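PDB 2WHN: type IV pilus assembly protein PilC from Thermus thermophilus, which probably serves as an essential inner-membrane component of the type IV pilus machinery, controlling pilus assembly and disassembly and helping to localise the ATPase PilB. Local coordinates for residues A[18-23]-A[98-103]; A[62-67]-A[82-87]. One frame throughout, in Å; residues are numbered along the deposited sequence.

Contact 1. Residues A[18-23]-A[98-103]; sequences FSRQLA and RLASFL
Ser19 and Ala100 meet where helix 12-28 and helix 92-109 run close together, their CA atoms 4.9 Å apart. The local axes approach to 8.1 Å and are roughly antiparallel, with 149° between their directions. Small residues make this spacing possible: Ala100 CB points at the other helix, lies 3.8 Å from Ser19 CB and also touches the Arg20 backbone N. Arg20 then folds over the same methyl. Its CG is anti to the backbone N (chi1 -178°), and bends at chi2 and chi3 curl the chain back toward the partner helix, until the guanidinium lies flat with Ala100 CB over the centre of one face, 3.5 Å above the plane. The rim of the group is left for polar partners. NH2 donates to Ser101 OG at 2.9 Å, with the acceptor almost exactly in the guanidinium plane. Salt bridges from NH1 to Asp97 and from NE to Glu104 add acidic partners on the same helix, so arginine serves both as a flat lid and as a multiple donor whose rotation is fixed. Ser101 OG also bonds to the Asp97 carbonyl, one turn back. On the more buried side, Leu103 CD1 reaches Ser19 OG at 3.5 Å; this is simple van der Waals contact, for the hydroxyl is engaged by Leu15 O and Tyr79 OH, which satisfy it within the core. A small-residue interface edged by an arginine network joins the first and last helices of this all-helical N-terminal domain of a GSP F family protein.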
loop_
_atom_site.group_PDB
_atom_site.type_symbol
_atom_site.label_atom_id
_atom_site.label_comp_id
_atom_site.label_asym_id
_atom_site.label_seq_id
_atom_site.Cartn_x
_atom_site.Cartn_y
_atom_site.Cartn_z
ATOM N N PHE A 18 3.424 1.349 5.576
ATOM C CA PHE A 18 3.482 0.985 4.162
ATOM C C PHE A 18 3.460 2.210 3.252
ATOM O O PHE A 18 4.257 2.316 2.319
ATOM C CB PHE A 18 2.322 0.066 3.787
ATOM C CG PHE A 18 2.102 -0.049 2.300
ATOM C CD1 PHE A 18 2.936 -0.830 1.523
ATOM C CD2 PHE A 18 1.068 0.632 1.686
ATOM C CE1 PHE A 18 2.743 -0.933 0.156
ATOM C CE2 PHE A 18 0.861 0.526 0.324
ATOM C CZ PHE A 18 1.704 -0.249 -0.446
ATOM N N SER A 19 2.497 3.098 3.489
ATOM C CA SER A 19 2.283 4.264 2.637
ATOM C C SER A 19 3.477 5.219 2.680
ATOM O O SER A 19 3.880 5.762 1.655
ATOM C CB SER A 19 1.003 5.007 3.046
ATOM O OG SER A 19 -0.144 4.183 2.908
ATOM N N ARG A 20 4.020 5.438 3.875
ATOM C CA ARG A 20 5.225 6.249 4.033
ATOM C C ARG A 20 6.437 5.637 3.315
ATOM O O ARG A 20 7.165 6.329 2.597
ATOM C CB ARG A 20 5.535 6.463 5.517
ATOM C CG ARG A 20 6.759 7.334 5.765
ATOM C CD ARG A 20 6.689 8.608 4.928
ATOM N NE ARG A 20 5.620 9.489 5.389
ATOM C CZ ARG A 20 5.153 10.528 4.702
ATOM N NH1 ARG A 20 5.659 10.826 3.509
ATOM N NH2 ARG A 20 4.179 11.273 5.213
ATOM N N GLN A 21 6.654 4.343 3.520
ATOM C CA GLN A 21 7.752 3.633 2.866
ATOM C C GLN A 21 7.701 3.793 1.354
ATOM O O GLN A 21 8.711 4.097 0.715
ATOM C CB GLN A 21 7.715 2.148 3.223
ATOM C CG GLN A 21 8.102 1.843 4.664
ATOM C CD GLN A 21 7.813 0.405 5.042
ATOM O OE1 GLN A 21 6.938 -0.238 4.459
ATOM N NE2 GLN A 21 8.571 -0.120 5.998
ATOM N N LEU A 22 6.529 3.539 0.783
ATOM C CA LEU A 22 6.356 3.627 -0.655
ATOM C C LEU A 22 6.537 5.068 -1.127
ATOM O O LEU A 22 7.267 5.323 -2.081
ATOM C CB LEU A 22 4.984 3.084 -1.065
ATOM C CG LEU A 22 4.683 3.031 -2.565
ATOM C CD1 LEU A 22 5.759 2.242 -3.317
ATOM C CD2 LEU A 22 3.297 2.450 -2.827
ATOM N N ALA A 23 5.905 6.008 -0.425
ATOM C CA ALA A 23 6.103 7.436 -0.673
ATOM C C ALA A 23 7.585 7.785 -0.749
ATOM O O ALA A 23 8.014 8.550 -1.614
ATOM C CB ALA A 23 5.436 8.262 0.433
ATOM N N ARG A 98 1.047 12.272 0.339
ATOM C CA ARG A 98 -0.102 12.941 0.948
ATOM C C ARG A 98 -1.015 11.948 1.662
ATOM O O ARG A 98 -1.526 12.233 2.736
ATOM C CB ARG A 98 -0.889 13.730 -0.103
ATOM C CG ARG A 98 -0.225 15.038 -0.532
ATOM C CD ARG A 98 -0.311 16.102 0.562
ATOM N NE ARG A 98 -1.655 16.667 0.704
ATOM C CZ ARG A 98 -2.160 17.619 -0.080
ATOM N NH1 ARG A 98 -1.451 18.101 -1.094
ATOM N NH2 ARG A 98 -3.380 18.095 0.151
ATOM N N LEU A 99 -1.218 10.781 1.056
ATOM C CA LEU A 99 -1.940 9.698 1.718
ATOM C C LEU A 99 -1.242 9.275 3.010
ATOM O O LEU A 99 -1.890 9.063 4.030
ATOM C CB LEU A 99 -2.091 8.494 0.780
ATOM C CG LEU A 99 -3.167 8.624 -0.301
ATOM C CD1 LEU A 99 -3.109 7.452 -1.275
ATOM C CD2 LEU A 99 -4.546 8.729 0.337
ATOM N N ALA A 100 0.082 9.157 2.963
ATOM C CA ALA A 100 0.856 8.746 4.134
ATOM C C ALA A 100 0.756 9.767 5.266
ATOM O O ALA A 100 0.602 9.404 6.432
ATOM C CB ALA A 100 2.314 8.510 3.756
ATOM N N SER A 101 0.849 11.045 4.917
ATOM C CA SER A 101 0.757 12.117 5.909
ATOM C C SER A 101 -0.628 12.155 6.544
ATOM O O SER A 101 -0.767 12.369 7.748
ATOM C CB SER A 101 1.055 13.469 5.262
ATOM O OG SER A 101 2.382 13.508 4.767
ATOM N N PHE A 102 -1.648 12.027 5.704
ATOM C CA PHE A 102 -3.017 11.903 6.169
ATOM C C PHE A 102 -3.153 10.769 7.185
ATOM O O PHE A 102 -3.778 10.934 8.237
ATOM C CB PHE A 102 -3.950 11.659 4.983
ATOM C CG PHE A 102 -5.386 11.492 5.371
ATOM C CD1 PHE A 102 -6.197 12.599 5.563
ATOM C CD2 PHE A 102 -5.922 10.231 5.568
ATOM C CE1 PHE A 102 -7.519 12.450 5.938
ATOM C CE2 PHE A 102 -7.246 10.075 5.938
ATOM C CZ PHE A 102 -8.043 11.184 6.130
ATOM N N LEU A 103 -2.561 9.622 6.871
ATOM C CA LEU A 103 -2.728 8.427 7.693
ATOM C C LEU A 103 -1.936 8.534 8.991
ATOM O O LEU A 103 -2.428 8.168 10.064
ATOM C CB LEU A 103 -2.310 7.180 6.915
ATOM C CG LEU A 103 -3.277 6.752 5.811
ATOM C CD1 LEU A 103 -2.638 5.729 4.876
ATOM C CD2 LEU A 103 -4.566 6.209 6.415
#

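Contact 2. Residues A[62-67]-A[82-87]; sequences GMAFSE and LVRAGE
Ser66 and Arg84 bring the two backbones closest, with 5.2 Å between their CA atoms. Residues 62-67 turn from one helix into the next: Gly62, at positive phi (110°), ends the preceding helix in a Schellman motif, and Ala64 is the N-cap of helix 65-70. Residues 82-87 belong to helix 77-89. Alanine has no side-chain acceptor for the opening turn; instead Glu87 brings its carboxylate there from the facing helix. Extended beyond CG, it sets OE2 against Ser66 N in a hydrogen bond modelled as very short, 2.3 Å, a length to be read with caution. Ser66 OG, held between its own backbone N and carbonyl carbon (chi1 57°), lies 3.0 Å from both OE1 and OE2, near enough for a weak bond whose acceptor is unsettled. Arg84, one turn before Glu87, forms a salt bridge from NH1 to OE1 at 3.0 Å, and its CD packs against Ser66 OG. The positive charge and the helix start would both be expected to favour an ionised carboxylate. On the inner side Val83 CG1 meets Phe65 CD2 at 3.5 Å, the two side chains crossing at about a right angle; the phenyl group continues inward to Val55, Val59 and Leu92. A carboxylate of one helix thus lies at the N-terminal turn of another, in an interhelical polar contact that joins helix 65-70 to helix 77-89.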
loop_
_atom_site.group_PDB
_atom_site.type_symbol
_atom_site.label_atom_id
_atom_site.label_comp_id
_atom_site.label_asym_id
_atom_site.label_seq_id
_atom_site.Cartn_x
_atom_site.Cartn_y
_atom_site.Cartn_z
ATOM N N GLY A 62 1.359 -7.273 -15.067
ATOM C CA GLY A 62 0.828 -6.275 -15.992
ATOM C C GLY A 62 -0.508 -5.669 -15.593
ATOM O O GLY A 62 -1.060 -4.837 -16.317
ATOM N N MET A 63 -1.036 -6.088 -14.447
ATOM C CA MET A 63 -2.259 -5.494 -13.909
ATOM C C MET A 63 -1.953 -4.121 -13.320
ATOM O O MET A 63 -0.826 -3.856 -12.887
ATOM C CB MET A 63 -2.874 -6.407 -12.840
ATOM C CG MET A 63 -4.038 -5.789 -12.078
ATOM S SD MET A 63 -4.710 -6.897 -10.817
ATOM C CE MET A 63 -4.745 -8.449 -11.726
ATOM N N ALA A 64 -2.948 -3.240 -13.335
ATOM C CA ALA A 64 -2.774 -1.893 -12.810
ATOM C C ALA A 64 -2.609 -1.919 -11.294
ATOM O O ALA A 64 -3.159 -2.790 -10.615
ATOM C CB ALA A 64 -3.951 -1.012 -13.210
ATOM N N PHE A 65 -1.828 -0.976 -10.773
ATOM C CA PHE A 65 -1.552 -0.900 -9.339
ATOM C C PHE A 65 -2.847 -0.704 -8.553
ATOM O O PHE A 65 -3.096 -1.396 -7.560
ATOM C CB PHE A 65 -0.564 0.241 -9.048
ATOM C CG PHE A 65 -0.136 0.330 -7.609
ATOM C CD1 PHE A 65 0.036 -0.814 -6.845
ATOM C CD2 PHE A 65 0.147 1.562 -7.036
ATOM C CE1 PHE A 65 0.456 -0.729 -5.524
ATOM C CE2 PHE A 65 0.563 1.657 -5.718
ATOM C CZ PHE A 65 0.716 0.511 -4.958
ATOM N N SER A 66 -3.683 0.217 -9.022
ATOM C CA SER A 66 -4.954 0.503 -8.367
ATOM C C SER A 66 -5.884 -0.705 -8.324
ATOM O O SER A 66 -6.567 -0.926 -7.325
ATOM C CB SER A 66 -5.655 1.682 -9.039
ATOM O OG SER A 66 -5.838 1.427 -10.414
ATOM N N GLU A 67 -5.912 -1.492 -9.397
ATOM C CA GLU A 67 -6.736 -2.700 -9.406
ATOM C C GLU A 67 -6.167 -3.776 -8.482
ATOM O O GLU A 67 -6.916 -4.484 -7.811
ATOM C CB GLU A 67 -6.926 -3.259 -10.821
ATOM C CG GLU A 67 -7.646 -4.613 -10.829
ATOM C CD GLU A 67 -8.090 -5.059 -12.212
ATOM O OE1 GLU A 67 -7.466 -4.640 -13.208
ATOM O OE2 GLU A 67 -9.053 -5.854 -12.301
ATOM N N LEU A 82 -7.440 7.572 -5.563
ATOM C CA LEU A 82 -6.317 8.500 -5.586
ATOM C C LEU A 82 -5.094 7.878 -6.259
ATOM O O LEU A 82 -4.473 8.491 -7.126
ATOM C CB LEU A 82 -5.972 8.954 -4.167
ATOM C CG LEU A 82 -6.831 10.104 -3.645
ATOM C CD1 LEU A 82 -6.531 10.375 -2.174
ATOM C CD2 LEU A 82 -6.605 11.358 -4.495
ATOM N N VAL A 83 -4.769 6.649 -5.867
ATOM C CA VAL A 83 -3.731 5.875 -6.543
ATOM C C VAL A 83 -4.012 5.748 -8.033
ATOM O O VAL A 83 -3.100 5.853 -8.855
ATOM C CB VAL A 83 -3.563 4.469 -5.919
ATOM C CG1 VAL A 83 -2.743 3.562 -6.837
ATOM C CG2 VAL A 83 -2.908 4.581 -4.550
ATOM N N ARG A 84 -5.281 5.556 -8.387
ATOM C CA ARG A 84 -5.664 5.447 -9.794
ATOM C C ARG A 84 -5.380 6.735 -10.566
ATOM O O ARG A 84 -4.959 6.697 -11.723
ATOM C CB ARG A 84 -7.142 5.071 -9.931
ATOM C CG ARG A 84 -7.673 5.186 -11.351
ATOM C CD ARG A 84 -6.979 4.191 -12.263
ATOM N NE ARG A 84 -7.266 4.444 -13.671
ATOM C CZ ARG A 84 -6.713 3.773 -14.675
ATOM N NH1 ARG A 84 -5.839 2.804 -14.427
ATOM N NH2 ARG A 84 -7.030 4.075 -15.926
ATOM N N ALA A 85 -5.624 7.876 -9.932
ATOM C CA ALA A 85 -5.295 9.163 -10.543
ATOM C C ALA A 85 -3.780 9.305 -10.705
ATOM O O ALA A 85 -3.299 9.828 -11.708
ATOM C CB ALA A 85 -5.854 10.311 -9.715
ATOM N N GLY A 86 -3.036 8.792 -9.731
ATOM C CA GLY A 86 -1.574 8.845 -9.766
ATOM C C GLY A 86 -0.956 8.038 -10.892
ATOM O O GLY A 86 0.027 8.462 -11.500
ATOM N N GLU A 87 -1.521 6.867 -11.166
ATOM C CA GLU A 87 -1.036 6.018 -12.256
ATOM C C GLU A 87 -1.043 6.763 -13.581
ATOM O O GLU A 87 -0.164 6.558 -14.419
ATOM C CB GLU A 87 -1.894 4.760 -12.391
ATOM C CG GLU A 87 -1.986 3.922 -11.141
ATOM C CD GLU A 87 -2.995 2.803 -11.279
ATOM O OE1 GLU A 87 -3.872 2.897 -12.162
ATOM O OE2 GLU A 87 -2.899 1.822 -10.515
#

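How the contacts relate
The two contacts lie about 16 Å apart, centre to centre, in one compact helical domain, and contact 2 is nested along the chain within the loop that contact 1 closes. Contact 1 joins helices 12-28 and 92-109, whereas contact 2 joins helices 65-70 and 77-89. Helix 77-89, which carries a segment of contact 2, is followed directly by helix 92-109, which carries a segment of contact 1. A shared apolar core connects them: Leu99 CD2 packs on Leu82 CD1 at 3.6 Å, and Leu22 CD2 on Phe65 CZ at 3.9 Å. A contact between the two ends of the chain and one between helices close in sequence are therefore built around the same interior of PilC's N-terminal domain.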